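PDB 2FDO: hypothetical protein AF2331 from Archaeoglobus fulgidus, which is of unknown function but forms an unusual interdigitated dimer with a new type of alpha + beta fold. Local coordinates for residues L14-G19 against M73-V78. Numbering follows the deposited sequence.
Sequences LKFLEG and MKYAIV
Phe16 and Tyr75 meet as a T-shaped (edge-to-face) aromatic pair, the one direct contact between helix segment 14-19 and segment 73-78. The evidence is geometric: the ring planes stand at 84°, the centroids lie 5.2 Å apart, and the edge of Phe16 is turned to a face of Tyr75. CZ of Phe16 does the touching, 3.5 Å above the plane of the Tyr75 ring and displaced toward its rim. There it comes within 3.6 Å of both CE2 and CZ of Tyr75, while Tyr75 OH stands farther from Phe16 CZ, at 3.9 Å. With chi1 at 170°, CG of Phe16 lies opposite its backbone N, which carries the ring off the helix to meet a tyrosine arriving from the other direction.

In the alpha + beta fold this apolar contact sets helix 10-20 against strand 74-81, which pairs in an antiparallel ladder with a strand of the second subunit, so the helix packs on a sheet that crosses the dimer interface. Trading Tyr75 for an alanine would probably open a gap beside the strand and deprive the Phe16 edge of its aromatic face.

Further aromatic packing comes from the same chain: Phe8 and His20 both meet the Phe16 ring, at about 35° between planes, and Tyr75 also touches His20. Across the interface, Tyr75 packs on Ser31 of the second subunit.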
loop_
_atom_site.group_PDB
_atom_site.type_symbol
_atom_site.label_atom_id
_atom_site.label_comp_id
_atom_site.label_asym_id
_atom_site.label_seq_id
_atom_site.Cartn_x
_atom_site.Cartn_y
_atom_site.Cartn_z
ATOM N N LEU A 14 -10.994 1.752 -9.540
ATOM C CA LEU A 14 -11.258 0.450 -10.250
ATOM C C LEU A 14 -10.598 0.377 -11.610
ATOM O O LEU A 14 -9.985 -0.616 -11.932
ATOM C CB LEU A 14 -12.756 0.135 -10.333
ATOM C CG LEU A 14 -13.278 -0.079 -8.880
ATOM C CD1 LEU A 14 -14.825 -0.037 -8.743
ATOM C CD2 LEU A 14 -12.687 -1.313 -8.212
ATOM N N LYS A 15 -10.647 1.466 -12.355
ATOM C CA LYS A 15 -10.001 1.494 -13.650
ATOM C C LYS A 15 -8.510 1.355 -13.524
ATOM O O LYS A 15 -7.935 0.581 -14.211
ATOM C CB LYS A 15 -10.339 2.761 -14.446
ATOM C CG LYS A 15 -11.744 2.796 -14.929
ATOM C CD LYS A 15 -12.173 4.207 -15.086
ATOM C CE LYS A 15 -13.551 4.276 -15.681
ATOM N NZ LYS A 15 -13.941 5.708 -15.892
ATOM N N PHE A 16 -7.903 2.104 -12.613
ATOM C CA PHE A 16 -6.480 2.049 -12.326
ATOM C C PHE A 16 -5.996 0.651 -12.033
ATOM O O PHE A 16 -4.963 0.228 -12.573
ATOM C CB PHE A 16 -6.173 2.903 -11.113
ATOM C CG PHE A 16 -4.773 2.714 -10.590
ATOM C CD1 PHE A 16 -3.693 3.281 -11.254
ATOM C CD2 PHE A 16 -4.545 1.953 -9.453
ATOM C CE1 PHE A 16 -2.394 3.093 -10.788
ATOM C CE2 PHE A 16 -3.256 1.750 -8.974
ATOM C CZ PHE A 16 -2.176 2.330 -9.662
ATOM N N LEU A 17 -6.713 -0.046 -11.137
ATOM C CA LEU A 17 -6.458 -1.462 -10.884
ATOM C C LEU A 17 -6.556 -2.348 -12.153
ATOM O O LEU A 17 -5.672 -3.195 -12.393
ATOM C CB LEU A 17 -7.412 -1.985 -9.817
ATOM C CG LEU A 17 -7.072 -1.515 -8.429
ATOM C CD1 LEU A 17 -8.072 -2.054 -7.411
ATOM C CD2 LEU A 17 -5.666 -1.959 -8.129
ATOM N N GLU A 18 -7.616 -2.156 -12.953
ATOM C CA GLU A 18 -7.833 -2.977 -14.122
ATOM C C GLU A 18 -6.643 -2.818 -15.063
ATOM O O GLU A 18 -6.178 -3.794 -15.649
ATOM C CB GLU A 18 -9.157 -2.595 -14.822
ATOM C CG GLU A 18 -9.310 -2.997 -16.316
ATOM C CD GLU A 18 -9.734 -4.448 -16.559
ATOM O OE1 GLU A 18 -9.638 -5.251 -15.625
ATOM O OE2 GLU A 18 -10.181 -4.808 -17.707
ATOM N N GLY A 19 -6.171 -1.579 -15.201
ATOM C CA GLY A 19 -5.010 -1.272 -15.991
ATOM C C GLY A 19 -3.717 -1.889 -15.449
ATOM O O GLY A 19 -2.813 -2.139 -16.234
HETATM N N MSE A 73 5.739 -4.498 -8.697
HETATM C CA MSE A 73 4.761 -3.421 -8.640
HETATM C C MSE A 73 3.977 -3.451 -7.311
HETATM O O MSE A 73 3.268 -4.441 -7.001
HETATM C CB MSE A 73 3.830 -3.653 -9.820
HETATM C CG MSE A 73 2.822 -2.608 -10.130
HETATM SE SE MSE A 73 2.644 -2.497 -12.170
HETATM C CE MSE A 73 4.652 -1.712 -12.455
ATOM N N LYS A 74 4.089 -2.362 -6.552
ATOM C CA LYS A 74 3.431 -2.234 -5.270
ATOM C C LYS A 74 2.973 -0.822 -4.998
ATOM O O LYS A 74 3.591 0.108 -5.497
ATOM C CB LYS A 74 4.386 -2.676 -4.119
ATOM C CG LYS A 74 5.799 -2.064 -4.127
ATOM C CD LYS A 74 6.698 -2.656 -3.023
ATOM C CE LYS A 74 7.283 -4.014 -3.470
ATOM N NZ LYS A 74 8.348 -3.889 -4.550
ATOM N N TYR A 75 1.933 -0.682 -4.158
ATOM C CA TYR A 75 1.271 0.575 -3.858
ATOM C C TYR A 75 0.802 0.524 -2.435
ATOM O O TYR A 75 0.414 -0.553 -1.935
ATOM C CB TYR A 75 0.005 0.809 -4.718
ATOM C CG TYR A 75 0.295 0.784 -6.157
ATOM C CD1 TYR A 75 0.212 -0.418 -6.870
ATOM C CD2 TYR A 75 0.726 1.953 -6.823
ATOM C CE1 TYR A 75 0.568 -0.476 -8.223
ATOM C CE2 TYR A 75 1.050 1.928 -8.179
ATOM C CZ TYR A 75 0.970 0.697 -8.880
ATOM O OH TYR A 75 1.293 0.627 -10.226
ATOM N N ALA A 76 0.806 1.691 -1.805
ATOM C CA ALA A 76 -0.068 1.953 -0.662
ATOM C C ALA A 76 -1.360 2.643 -1.091
ATOM O O ALA A 76 -1.402 3.587 -1.950
ATOM C CB ALA A 76 0.633 2.823 0.385
ATOM N N ILE A 77 -2.403 2.245 -0.393
ATOM C CA ILE A 77 -3.704 2.786 -0.599
ATOM C C ILE A 77 -4.324 3.100 0.718
ATOM O O ILE A 77 -4.210 2.332 1.706
ATOM C CB ILE A 77 -4.625 1.796 -1.430
ATOM C CG1 ILE A 77 -5.026 0.561 -0.609
ATOM C CG2 ILE A 77 -3.936 1.439 -2.797
ATOM C CD1 ILE A 77 -6.005 -0.405 -1.424
ATOM N N VAL A 78 -5.009 4.235 0.709
ATOM C CA VAL A 78 -5.654 4.844 1.872
ATOM C C VAL A 78 -7.054 5.245 1.403
ATOM O O VAL A 78 -7.222 5.836 0.350
ATOM C CB VAL A 78 -4.892 6.126 2.341
ATOM C CG1 VAL A 78 -5.502 6.733 3.653
ATOM C CG2 VAL A 78 -3.362 5.880 2.430
#